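Local atomic coordinates of S-layer domain-containing protein (Ruminiclostridium thermocellum ATCC 27405, PDB entry 4QVS), a protein that is of unknown function but contains a concanavalin A-like lectin/glucanase domain, consistent with carbohydrate recognition at the bacterial cell surface. Residues Gly83-Phe88 against Leu102-Asp107; Gly108-Ala113 against Ile125-Ala130; Ser18-Lys23 against Asn31-Ser36; Ser36-Val41 against Ser48-Gly53; His138-Leu143 against Asp214-Leu219. All blocks are in the same frame, centred on the assembly; numbering follows the deposited sequence.

Interaction 1: residues Gly83-Phe88 against Leu102-Asp107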
# COMPACT_ATOMS: atom_id res chain seq x y z
N GLY A 83 2.15 6.50 12.55
CA GLY A 83 1.72 5.85 13.78
C GLY A 83 0.21 5.87 13.95
O GLY A 83 -0.52 6.41 13.10
N GLU A 84 -0.27 5.30 15.06
CA GLU A 84 -1.68 5.17 15.32
C GLU A 84 -2.22 6.55 15.73
O GLU A 84 -1.83 7.10 16.77
CB GLU A 84 -1.94 4.05 16.35
CG GLU A 84 -1.45 2.70 15.81
CD GLU A 84 -1.85 1.50 16.66
OE1 GLU A 84 -1.79 1.53 17.92
OE2 GLU A 84 -2.20 0.49 16.04
N GLN A 85 -3.10 7.11 14.89
CA GLN A 85 -3.67 8.46 15.07
C GLN A 85 -5.04 8.61 14.40
O GLN A 85 -5.21 8.14 13.27
CB GLN A 85 -2.74 9.51 14.41
CG GLN A 85 -1.41 9.81 15.07
CD GLN A 85 -0.41 10.42 14.08
OE1 GLN A 85 -0.01 11.59 14.18
NE2 GLN A 85 -0.03 9.63 13.10
N PRO A 86 -5.99 9.31 15.06
CA PRO A 86 -7.31 9.53 14.45
C PRO A 86 -7.23 10.60 13.40
O PRO A 86 -6.60 11.61 13.65
CB PRO A 86 -8.18 10.03 15.63
CG PRO A 86 -7.21 10.59 16.62
CD PRO A 86 -5.79 10.20 16.21
N ILE A 87 -7.81 10.37 12.23
CA ILE A 87 -7.82 11.39 11.21
C ILE A 87 -9.14 12.13 11.30
O ILE A 87 -9.16 13.36 11.30
CB ILE A 87 -7.62 10.78 9.80
CG1 ILE A 87 -6.24 10.11 9.70
CG2 ILE A 87 -7.74 11.89 8.78
CD1 ILE A 87 -5.99 9.37 8.39
N PHE A 88 -10.25 11.39 11.31
CA PHE A 88 -11.57 11.98 11.56
C PHE A 88 -12.44 11.02 12.39
O PHE A 88 -12.23 9.80 12.42
CB PHE A 88 -12.32 12.51 10.30
CG PHE A 88 -12.84 11.45 9.37
CD1 PHE A 88 -13.86 10.59 9.74
CD2 PHE A 88 -12.35 11.37 8.06
CE1 PHE A 88 -14.34 9.63 8.89
CE2 PHE A 88 -12.85 10.44 7.19
CZ PHE A 88 -13.84 9.57 7.59
N LEU A 102 -11.86 7.46 10.76
CA LEU A 102 -10.79 7.11 9.78
C LEU A 102 -9.53 7.29 10.57
O LEU A 102 -9.37 8.30 11.25
CB LEU A 102 -10.77 8.02 8.55
CG LEU A 102 -9.64 7.71 7.52
CD1 LEU A 102 -9.93 6.45 6.75
CD2 LEU A 102 -9.51 8.86 6.55
N THR A 103 -8.64 6.29 10.51
CA THR A 103 -7.43 6.36 11.25
C THR A 103 -6.18 6.05 10.38
O THR A 103 -6.26 5.33 9.37
CB THR A 103 -7.47 5.35 12.37
OG1 THR A 103 -7.73 4.07 11.82
CG2 THR A 103 -8.63 5.67 13.39
N ALA A 104 -5.08 6.65 10.80
CA ALA A 104 -3.76 6.35 10.32
C ALA A 104 -3.32 5.15 11.15
O ALA A 104 -3.65 5.05 12.35
CB ALA A 104 -2.84 7.53 10.56
N GLU A 105 -2.62 4.21 10.51
CA GLU A 105 -2.19 2.99 11.18
C GLU A 105 -0.69 2.94 11.52
O GLU A 105 0.07 3.88 11.23
CB GLU A 105 -2.64 1.79 10.34
CG GLU A 105 -4.15 1.76 10.14
CD GLU A 105 -4.89 1.57 11.45
OE1 GLU A 105 -4.97 0.41 11.92
OE2 GLU A 105 -5.43 2.55 12.00
N SER A 106 -0.26 1.85 12.17
CA SER A 106 1.16 1.69 12.58
C SER A 106 2.19 1.89 11.50
O SER A 106 3.35 2.06 11.81
CB SER A 106 1.41 0.29 13.15
OG SER A 106 0.74 0.12 14.37
N ASP A 107 1.79 1.90 10.24
CA ASP A 107 2.77 1.93 9.17
C ASP A 107 2.51 2.81 7.96
O ASP A 107 3.23 2.71 6.96
CB ASP A 107 2.93 0.48 8.72
CG ASP A 107 1.60 -0.28 8.72
OD1 ASP A 107 0.61 0.15 9.41
OD2 ASP A 107 1.57 -1.32 8.05
O HOH W 1 0.47 6.01 9.69

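Interaction 2: residues Gly108-Ala113 against Ile125-Ala130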
# COMPACT_ATOMS: atom_id res chain seq x y z
N GLY A 108 1.54 3.71 8.03
CA GLY A 108 1.24 4.58 6.87
C GLY A 108 -0.03 4.12 6.19
O GLY A 108 -0.59 4.84 5.36
N LYS A 109 -0.47 2.90 6.49
CA LYS A 109 -1.78 2.47 6.02
C LYS A 109 -2.82 3.35 6.72
O LYS A 109 -2.47 4.15 7.60
CB LYS A 109 -2.06 1.03 6.38
CG LYS A 109 -1.09 0.05 5.79
CD LYS A 109 -1.54 -1.37 6.00
CE LYS A 109 -1.56 -1.78 7.45
NZ LYS A 109 -1.41 -3.26 7.54
N ILE A 110 -4.06 3.25 6.26
CA ILE A 110 -5.20 3.97 6.83
C ILE A 110 -6.32 2.97 6.99
O ILE A 110 -6.38 1.97 6.26
CB ILE A 110 -5.71 5.17 5.98
CG1 ILE A 110 -6.16 4.73 4.59
CG2 ILE A 110 -4.65 6.25 5.88
CD1 ILE A 110 -6.57 5.86 3.65
N LYS A 111 -7.18 3.22 7.97
CA LYS A 111 -8.30 2.35 8.23
C LYS A 111 -9.55 3.16 8.48
O LYS A 111 -9.55 4.18 9.17
CB LYS A 111 -8.05 1.52 9.48
CG LYS A 111 -9.17 0.53 9.78
CD LYS A 111 -8.76 -0.45 10.86
CE LYS A 111 -8.77 0.26 12.21
NZ LYS A 111 -8.02 -0.50 13.25
N PHE A 112 -10.64 2.66 7.94
CA PHE A 112 -11.91 3.26 8.14
C PHE A 112 -12.71 2.22 8.88
O PHE A 112 -12.65 1.05 8.57
CB PHE A 112 -12.54 3.64 6.82
CG PHE A 112 -13.87 4.21 6.96
CD1 PHE A 112 -14.05 5.43 7.62
CD2 PHE A 112 -14.97 3.54 6.48
CE1 PHE A 112 -15.31 5.97 7.79
CE2 PHE A 112 -16.25 4.08 6.65
CZ PHE A 112 -16.41 5.30 7.31
N ALA A 113 -13.42 2.66 9.89
CA ALA A 113 -14.23 1.79 10.76
C ALA A 113 -15.57 2.42 11.03
O ALA A 113 -15.66 3.64 11.14
CB ALA A 113 -13.53 1.57 12.08
N ILE A 125 -12.24 -1.14 6.87
CA ILE A 125 -11.59 -1.22 5.56
C ILE A 125 -10.19 -0.73 5.82
O ILE A 125 -10.02 0.34 6.41
CB ILE A 125 -12.17 -0.27 4.52
CG1 ILE A 125 -13.68 -0.16 4.64
CG2 ILE A 125 -11.75 -0.73 3.13
CD1 ILE A 125 -14.26 0.97 3.80
N THR A 126 -9.19 -1.48 5.39
CA THR A 126 -7.80 -1.11 5.63
C THR A 126 -7.03 -1.05 4.32
O THR A 126 -7.16 -1.93 3.51
CB THR A 126 -7.13 -2.12 6.57
OG1 THR A 126 -7.94 -2.29 7.74
CG2 THR A 126 -5.76 -1.63 6.97
N SER A 127 -6.20 -0.03 4.13
CA SER A 127 -5.41 0.06 2.90
C SER A 127 -4.30 -1.02 2.81
O SER A 127 -3.97 -1.66 3.81
CB SER A 127 -4.84 1.47 2.73
OG SER A 127 -3.99 1.84 3.79
N GLY A 128 -3.74 -1.22 1.61
CA GLY A 128 -2.73 -2.28 1.36
C GLY A 128 -1.33 -2.08 1.92
O GLY A 128 -0.90 -0.96 2.16
N SER A 129 -0.61 -3.18 2.17
CA SER A 129 0.78 -3.10 2.64
C SER A 129 1.67 -2.72 1.44
O SER A 129 1.23 -2.78 0.29
CB SER A 129 1.26 -4.44 3.23
OG SER A 129 0.24 -5.12 3.93
N ALA A 130 2.91 -2.32 1.75
CA ALA A 130 3.96 -1.91 0.81
C ALA A 130 5.29 -2.38 1.45
O ALA A 130 5.27 -2.83 2.61
CB ALA A 130 3.95 -0.40 0.65

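Interaction 3: residues Ser18-Lys23 against Asn31-Ser36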
# COMPACT_ATOMS: atom_id res chain seq x y z
N SER A 18 -13.18 36.58 14.45
CA SER A 18 -12.57 35.51 15.20
C SER A 18 -11.20 35.23 14.68
O SER A 18 -10.79 35.69 13.62
CB SER A 18 -13.36 34.21 15.06
OG SER A 18 -13.11 33.61 13.79
N THR A 19 -10.55 34.37 15.43
CA THR A 19 -9.23 33.92 15.19
C THR A 19 -9.15 32.43 14.82
O THR A 19 -8.12 31.96 14.35
CB THR A 19 -8.47 34.18 16.50
OG1 THR A 19 -9.23 33.66 17.61
CG2 THR A 19 -8.34 35.68 16.72
N ASN A 20 -10.23 31.69 14.99
CA ASN A 20 -10.18 30.26 14.81
C ASN A 20 -11.36 29.63 14.13
O ASN A 20 -11.50 28.42 14.16
CB ASN A 20 -10.00 29.59 16.18
CG ASN A 20 -11.11 29.99 17.15
OD1 ASN A 20 -11.97 30.81 16.85
ND2 ASN A 20 -11.05 29.44 18.34
N GLU A 21 -12.21 30.43 13.48
CA GLU A 21 -13.36 29.87 12.80
C GLU A 21 -13.19 29.89 11.29
O GLU A 21 -12.70 30.86 10.73
CB GLU A 21 -14.64 30.55 13.23
CG GLU A 21 -14.95 30.26 14.69
CD GLU A 21 -16.23 30.90 15.17
OE1 GLU A 21 -17.26 30.82 14.49
OE2 GLU A 21 -16.17 31.45 16.27
N PHE A 22 -13.60 28.80 10.67
CA PHE A 22 -13.47 28.60 9.23
C PHE A 22 -14.79 28.13 8.63
O PHE A 22 -15.40 27.14 9.06
CB PHE A 22 -12.33 27.62 8.98
CG PHE A 22 -11.00 28.15 9.43
CD1 PHE A 22 -10.26 28.98 8.60
CD2 PHE A 22 -10.53 27.88 10.70
CE1 PHE A 22 -9.05 29.51 9.02
CE2 PHE A 22 -9.32 28.42 11.14
CZ PHE A 22 -8.57 29.22 10.30
N LYS A 23 -15.24 28.88 7.64
CA LYS A 23 -16.56 28.63 7.07
C LYS A 23 -16.60 27.47 6.12
O LYS A 23 -15.56 27.01 5.59
CB LYS A 23 -17.05 29.87 6.30
CG LYS A 23 -16.29 30.11 5.01
CD LYS A 23 -16.89 31.24 4.20
CE LYS A 23 -16.04 31.45 2.95
NZ LYS A 23 -16.65 32.44 2.02
N ASN A 31 -19.48 26.96 11.16
CA ASN A 31 -18.06 27.10 11.09
C ASN A 31 -17.30 25.97 11.73
O ASN A 31 -17.72 25.45 12.77
CB ASN A 31 -17.65 28.41 11.74
CG ASN A 31 -18.23 29.61 11.03
OD1 ASN A 31 -18.55 29.52 9.84
ND2 ASN A 31 -18.36 30.74 11.74
N ALA A 32 -16.22 25.54 11.07
CA ALA A 32 -15.29 24.59 11.70
C ALA A 32 -14.49 25.38 12.73
O ALA A 32 -14.20 26.53 12.50
CB ALA A 32 -14.36 23.97 10.68
N VAL A 33 -14.14 24.79 13.86
CA VAL A 33 -13.35 25.49 14.83
C VAL A 33 -12.01 24.80 15.00
O VAL A 33 -11.92 23.61 15.31
CB VAL A 33 -14.10 25.55 16.21
CG1 VAL A 33 -13.31 26.42 17.18
CG2 VAL A 33 -15.50 26.13 16.01
N LEU A 34 -10.95 25.60 14.93
CA LEU A 34 -9.58 25.11 15.06
C LEU A 34 -9.03 25.36 16.45
O LEU A 34 -9.15 26.47 16.93
CB LEU A 34 -8.66 25.86 14.08
CG LEU A 34 -7.14 25.57 14.17
CD1 LEU A 34 -6.90 24.08 14.04
CD2 LEU A 34 -6.30 26.32 13.11
N TYR A 35 -8.42 24.33 17.05
CA TYR A 35 -7.73 24.43 18.32
C TYR A 35 -6.26 24.06 18.00
O TYR A 35 -5.89 22.89 17.91
CB TYR A 35 -8.36 23.50 19.36
CG TYR A 35 -9.83 23.83 19.62
CD1 TYR A 35 -10.21 24.79 20.54
CD2 TYR A 35 -10.82 23.20 18.91
CE1 TYR A 35 -11.55 25.09 20.79
CE2 TYR A 35 -12.15 23.48 19.11
CZ TYR A 35 -12.50 24.43 20.05
OH TYR A 35 -13.81 24.65 20.21
N SER A 36 -5.45 25.10 17.81
CA SER A 36 -4.03 24.93 17.47
C SER A 36 -3.34 26.24 17.70
O SER A 36 -3.89 27.31 17.36
CB SER A 36 -3.88 24.55 15.98
OG SER A 36 -2.51 24.32 15.68

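Interaction 4: residues Ser36-Val41 against Ser48-Gly53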
# COMPACT_ATOMS: atom_id res chain seq x y z
N SER A 36 -5.45 25.10 17.81
CA SER A 36 -4.03 24.93 17.47
C SER A 36 -3.34 26.24 17.70
O SER A 36 -3.89 27.31 17.36
CB SER A 36 -3.88 24.55 15.98
OG SER A 36 -2.51 24.32 15.68
N ALA A 37 -2.18 26.21 18.32
CA ALA A 37 -1.44 27.44 18.52
C ALA A 37 -0.78 27.84 17.20
O ALA A 37 -0.32 28.95 17.06
CB ALA A 37 -0.41 27.28 19.62
N ASN A 38 -0.75 26.94 16.23
CA ASN A 38 -0.13 27.27 14.93
C ASN A 38 -1.01 28.18 14.10
O ASN A 38 -0.50 29.07 13.45
CB ASN A 38 0.17 25.99 14.13
CG ASN A 38 1.24 25.12 14.78
OD1 ASN A 38 2.29 25.61 15.18
ND2 ASN A 38 0.98 23.81 14.86
N GLY A 39 -2.34 28.00 14.17
CA GLY A 39 -3.25 28.72 13.27
C GLY A 39 -3.12 28.07 11.87
O GLY A 39 -2.57 26.97 11.74
N VAL A 40 -3.63 28.71 10.82
CA VAL A 40 -3.49 28.15 9.47
C VAL A 40 -2.20 28.69 8.85
O VAL A 40 -1.78 29.79 9.18
CB VAL A 40 -4.71 28.40 8.54
CG1 VAL A 40 -5.92 27.65 9.08
CG2 VAL A 40 -5.01 29.88 8.34
N VAL A 41 -1.58 27.93 7.97
CA VAL A 41 -0.29 28.36 7.40
C VAL A 41 -0.20 27.96 5.93
O VAL A 41 -1.01 27.13 5.48
CB VAL A 41 0.87 27.74 8.20
CG1 VAL A 41 0.87 28.19 9.67
CG2 VAL A 41 0.82 26.23 8.14
N SER A 48 -3.61 25.97 4.93
CA SER A 48 -3.96 24.65 5.43
C SER A 48 -3.81 24.59 6.96
O SER A 48 -3.00 25.30 7.57
CB SER A 48 -2.98 23.61 4.81
OG SER A 48 -2.86 23.74 3.39
N VAL A 49 -4.61 23.74 7.60
CA VAL A 49 -4.48 23.51 9.05
C VAL A 49 -3.21 22.74 9.34
O VAL A 49 -2.91 21.77 8.64
CB VAL A 49 -5.68 22.67 9.57
CG1 VAL A 49 -5.39 22.02 10.91
CG2 VAL A 49 -6.92 23.53 9.63
N SER A 50 -2.47 23.16 10.37
CA SER A 50 -1.30 22.44 10.84
C SER A 50 -1.48 22.03 12.32
O SER A 50 -1.45 22.90 13.20
CB SER A 50 -0.06 23.29 10.75
OG SER A 50 1.04 22.46 10.96
N LEU A 51 -1.58 20.71 12.55
CA LEU A 51 -1.82 20.12 13.88
C LEU A 51 -0.51 19.60 14.46
O LEU A 51 0.23 18.89 13.76
CB LEU A 51 -2.82 18.97 13.76
CG LEU A 51 -4.15 19.27 13.03
CD1 LEU A 51 -5.04 18.04 12.97
CD2 LEU A 51 -4.91 20.42 13.70
N ASP A 52 -0.25 19.93 15.73
CA ASP A 52 1.00 19.58 16.35
C ASP A 52 1.18 18.11 16.68
O ASP A 52 2.28 17.68 16.96
CB ASP A 52 1.28 20.45 17.58
CG ASP A 52 0.24 20.26 18.71
OD1 ASP A 52 -0.65 19.40 18.58
OD2 ASP A 52 0.34 21.01 19.71
N GLY A 53 0.12 17.32 16.61
CA GLY A 53 0.22 15.93 16.98
C GLY A 53 0.22 15.73 18.49
O GLY A 53 0.49 14.65 18.96
O HOH W 2 -0.37 23.98 18.04

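Interaction 5: residues His138-Leu143 against Asp214-Leu219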
# COMPACT_ATOMS: atom_id res chain seq x y z
N HIS A 138 7.56 -10.84 3.18
CA HIS A 138 7.43 -11.94 2.25
C HIS A 138 6.73 -11.45 1.00
O HIS A 138 5.72 -10.78 1.09
CB HIS A 138 6.65 -13.11 2.85
CG HIS A 138 6.66 -14.33 1.98
ND1 HIS A 138 5.61 -14.67 1.15
CD2 HIS A 138 7.63 -15.26 1.77
CE1 HIS A 138 5.92 -15.77 0.48
NE2 HIS A 138 7.13 -16.15 0.84
N VAL A 139 7.28 -11.76 -0.16
CA VAL A 139 6.62 -11.36 -1.39
C VAL A 139 6.35 -12.56 -2.27
O VAL A 139 7.17 -13.46 -2.36
CB VAL A 139 7.46 -10.34 -2.15
CG1 VAL A 139 6.78 -9.96 -3.46
CG2 VAL A 139 7.70 -9.09 -1.32
N ALA A 140 5.22 -12.57 -2.96
CA ALA A 140 4.90 -13.64 -3.89
C ALA A 140 4.11 -13.10 -5.07
O ALA A 140 3.41 -12.10 -4.95
CB ALA A 140 4.12 -14.75 -3.20
N VAL A 141 4.34 -13.72 -6.24
CA VAL A 141 3.59 -13.47 -7.43
C VAL A 141 3.03 -14.83 -7.82
O VAL A 141 3.77 -15.81 -7.78
CB VAL A 141 4.50 -13.07 -8.60
CG1 VAL A 141 3.64 -12.70 -9.80
CG2 VAL A 141 5.42 -11.94 -8.19
N THR A 142 1.77 -14.89 -8.23
CA THR A 142 1.12 -16.13 -8.71
C THR A 142 0.45 -15.86 -10.05
O THR A 142 -0.16 -14.79 -10.25
CB THR A 142 0.01 -16.67 -7.74
OG1 THR A 142 -1.09 -15.75 -7.69
CG2 THR A 142 0.53 -16.84 -6.37
N LEU A 143 0.56 -16.80 -11.00
CA LEU A 143 -0.14 -16.70 -12.29
C LEU A 143 -1.03 -17.93 -12.40
O LEU A 143 -0.56 -19.06 -12.29
CB LEU A 143 0.81 -16.62 -13.49
CG LEU A 143 0.14 -16.45 -14.87
CD1 LEU A 143 -0.43 -15.05 -15.04
CD2 LEU A 143 1.10 -16.75 -16.02
N ASP A 214 -4.11 -18.93 1.28
CA ASP A 214 -3.61 -19.43 2.58
C ASP A 214 -2.34 -20.28 2.38
O ASP A 214 -1.51 -20.39 3.30
CB ASP A 214 -4.70 -20.08 3.45
CG ASP A 214 -5.22 -21.36 2.88
OD1 ASP A 214 -5.27 -21.50 1.64
OD2 ASP A 214 -5.58 -22.21 3.70
N GLU A 215 -2.15 -20.84 1.19
CA GLU A 215 -0.89 -21.49 0.90
C GLU A 215 0.19 -20.41 0.98
O GLU A 215 1.21 -20.57 1.67
CB GLU A 215 -0.89 -22.19 -0.44
CG GLU A 215 -1.63 -23.51 -0.38
CD GLU A 215 -1.56 -24.24 -1.68
OE1 GLU A 215 -2.02 -23.70 -2.71
OE2 GLU A 215 -1.04 -25.37 -1.67
N ILE A 216 -0.07 -19.28 0.33
CA ILE A 216 0.85 -18.15 0.41
C ILE A 216 1.08 -17.73 1.87
O ILE A 216 2.24 -17.57 2.29
CB ILE A 216 0.39 -16.96 -0.48
CG1 ILE A 216 0.41 -17.35 -1.96
CG2 ILE A 216 1.30 -15.74 -0.29
CD1 ILE A 216 1.73 -17.95 -2.41
N LYS A 217 -0.02 -17.59 2.64
CA LYS A 217 0.08 -17.23 4.05
C LYS A 217 1.08 -18.13 4.76
O LYS A 217 2.00 -17.66 5.45
CB LYS A 217 -1.29 -17.34 4.74
CG LYS A 217 -2.35 -16.39 4.21
CD LYS A 217 -3.68 -16.59 4.95
CE LYS A 217 -4.80 -15.79 4.29
NZ LYS A 217 -4.41 -14.37 4.00
N THR A 218 0.91 -19.44 4.58
CA THR A 218 1.77 -20.42 5.26
C THR A 218 3.27 -20.19 4.93
O THR A 218 4.11 -20.31 5.83
CB THR A 218 1.27 -21.88 5.09
OG1 THR A 218 1.17 -22.21 3.71
CG2 THR A 218 -0.11 -22.08 5.73
N LEU A 219 3.62 -19.83 3.68
CA LEU A 219 5.02 -19.47 3.38
C LEU A 219 5.44 -18.22 4.14
O LEU A 219 6.57 -18.13 4.67
CB LEU A 219 5.22 -19.17 1.92
CG LEU A 219 4.99 -20.30 0.94
CD1 LEU A 219 5.42 -19.80 -0.44
CD2 LEU A 219 5.78 -21.54 1.36

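Interaction 1: residues Gly83-Phe88 against Leu102-Asp107
Backbone bonds between Q85, I87 and F88 on one strand and L102 and A104 on the other set the antiparallel register. A104 N donates to Q85 O at 2.9 Å, nearly in line with the carbonyl, whereas the return bond from Q85 N to A104 O is weak at 3.3 Å. Further on, L102 O accepts from both I87 N (2.8 Å) and F88 N (3.2 Å), and L102 N donates to F88 O. Two residues thus face one and the register slips by a residue, which defines a classic beta bulge.

Apolar contacts gather at this bulge. F88 chi1 of 71° sets CG between its own N and carbonyl carbon, and L102 CB then lies over one ring face, 3.6 Å from the F88 centroid and 17° off the normal, a CH-pi contact. I87 CD1 lies 4.0 Å from L102 CD2. F75 of strand 71-79 and F112 of strand 110-115 also touch L102.

Polar groups reach within and beyond the hairpin. Q85 NE2 donates to G83 O at 3.3 Å, from above the carbonyl plane, and also bonds T81 O; Q85 OE1 accepts from H198 N of the second subunit. A water donates to E105 O at 2.7 Å and receives a weak bond from G83 N. The chemistry implies a hairpin joined by direct amide bonds from the bulge to Q85 and A104, with water linking E105 O and, weakly, G83 N beyond.

Interaction 2: residues Gly108-Ala113 against Ile125-Ala130
An antiparallel beta hairpin made by strands 110-115 and 123-126 brings F112 opposite I125 and K111 opposite T126. F112 and I125 form the hydrogen-bonded pair: F112 N to I125 O and I125 N to F112 O each span 2.8 Å. Their side chains run side by side in the same direction, and I125 CD1 meets the edge of the F112 ring at CD2, 3.8 Å away.

Bonding continues beyond strand 123-126 with a side chain in place of a backbone acceptor. S127 N donates to I110 O at 2.9 Å, but I110 N is answered by S127 OG, at 2.8 Å and with an N-H...O angle of 159°. S127 chi1 of 61° brings OG to that amide N. Within the chain these strands are the last two of a four-stranded antiparallel sheet, and V157 and G158 of the second subunit pack on S127 and I125.

On the K111 and T126 face, the two side chains cross obliquely, K111 CG lying 3.7 Å from T126 OG1; the ammonium of K111 goes on to Y192 OH of the second subunit. The aliphatic part of K109 follows the departing chain, its CD 3.3 Å from S127 O.

Interaction 3: residues Ser18-Lys23 against Asn31-Ser36
F22 and A32 make the close part of this contact, exchanging backbone bonds in both directions: A32 N to F22 O is 2.7 Å and F22 N to A32 O is 3.0 Å. L34 N adds a bond to N20 O, also 3.0 Å, nearly straight at 170°. On the buried face the F22 ring presents its edge rather than its face to L34: CE2 is 4.0 Å from L34 CB, which lies near the ring plane.

These bonds close a short beta hairpin, strand 21-22 against strand 32-35, and strand 57-60 extends it to a three-stranded antiparallel sheet. Over the F22, A32 and L34 side pack F11 on A32, V40 on F22, and V49 and L51 on L34.

The other face, carrying E21 and V33, is looser and partly exposed. N31 ND2 donates to E21 OE1 at 3.0 Å, meeting the oxygen on its anti side, with OE1 lying in the N31 amide plane and the carboxylate turned 54° from it. E21 CG and V33 CG2 stand 4.4 Å apart, a thin contact. N20 lies alongside V33 with ND2 3.9 Å from V33 CG1. Beyond the last bonded pair the exposed K23 brings CB to 3.9 Å from N31 OD1, while its extended chain leads away and its ammonium makes a cation-pi contact with Y25.

Interaction 4: residues Ser36-Val41 against Ser48-Gly53
N38 meets the S50 carbonyl oxygen with CB, CG and ND2. Its CB starts 3.6 Å from S50 O. With chi1 of -66°, CG stands anti to the N38 carbonyl carbon and lies 3.8 Å from that same oxygen. At the tip, ND2 donates to S50 O at 3.1 Å; the N-H points at the oxygen with an angle of 161°, and the acceptor lies in the N38 amide plane, yet ND2 sits 52° above the plane of the carbonyl.

S36 OG lies 3.0 Å from S50 O and has D56 OD2 as a second partner. The same OG accepts from N38 N at 3.2 Å, closing an ST turn that holds N38 beside S50.

Past G39 regular pairing begins: V41 N to S48 O is 3.0 Å and S48 N to V41 O is 2.9 Å. V41 CG2 packs on S50 CB. S48 OG bonds D202 of the second subunit, and a strand of that subunit pairs with residues 49-52. This is a two-stranded antiparallel beta hairpin, 40-42 against 47-52, with N45 in its turn and N47 at the start of its second strand completing the sodium ion site with M10 and D12.

Interaction 5: residues His138-Leu143 against Asp214-Leu219
The imidazole of H138 takes the helix residue L219 against one face. The carbonyl carbon of L219 stands over the ring centre, 4.2 Å above the plane, and L219 O also lies on that face. L219 CB comes to 3.7 Å from H138 NE2 and 3.8 Å from H138 CE1. With chi1 of -172°, H138 CG is anti to its backbone N; CB already points toward the helix. W76 of the second subunit meets the same imidazole in an edge-to-face arrangement.

Farther along the strand, A140 and T142 point toward the helix as H138 does, and I216 CD1 meets both methyls, 4.1 Å from A140 CB and 4.3 Å from T142 CG2. Through these three residues the helix packs on one face of a sheet that also runs on into the second subunit. The axes of the two short segments come within 9.3 Å at an angle of 148°, so segment 214-219 runs roughly antiparallel to segment 138-143. Y151 of the adjoining strand 147-152 touches I216, while L211 packs on both I216 and L219.

Within the helix, E215 O accepts from T218 OG1 at 2.6 Å as well as from L219 N at 3.2 Å. No hydrogen bond crosses between the segments; the chemistry implies that van der Waals contact through the aliphatic chains of I216 and L219, the methyls of A140 and T142 and the face of H138 holds helix to strand here.

From the N terminus, interaction 3 closes the first hairpin, and at S36, which both share, interaction 4 opens the next; F22 and L34 of the first pack on V40, V49 and L51 of the second. Interaction 1 then joins strands 85-91 and 99-104, and interaction 2 joins 110-115 and 123-126. These two touch through T103 N and K111 O, so they build one four-stranded sheet. Interaction 5 spans the longest loop, bringing helix 213-219 back to strand 137-144, its centre about 49 Å from that of interaction 3. All five lie in series, none nested or crossing. Interactions 1, 2, 4 and 5 also touch the second subunit.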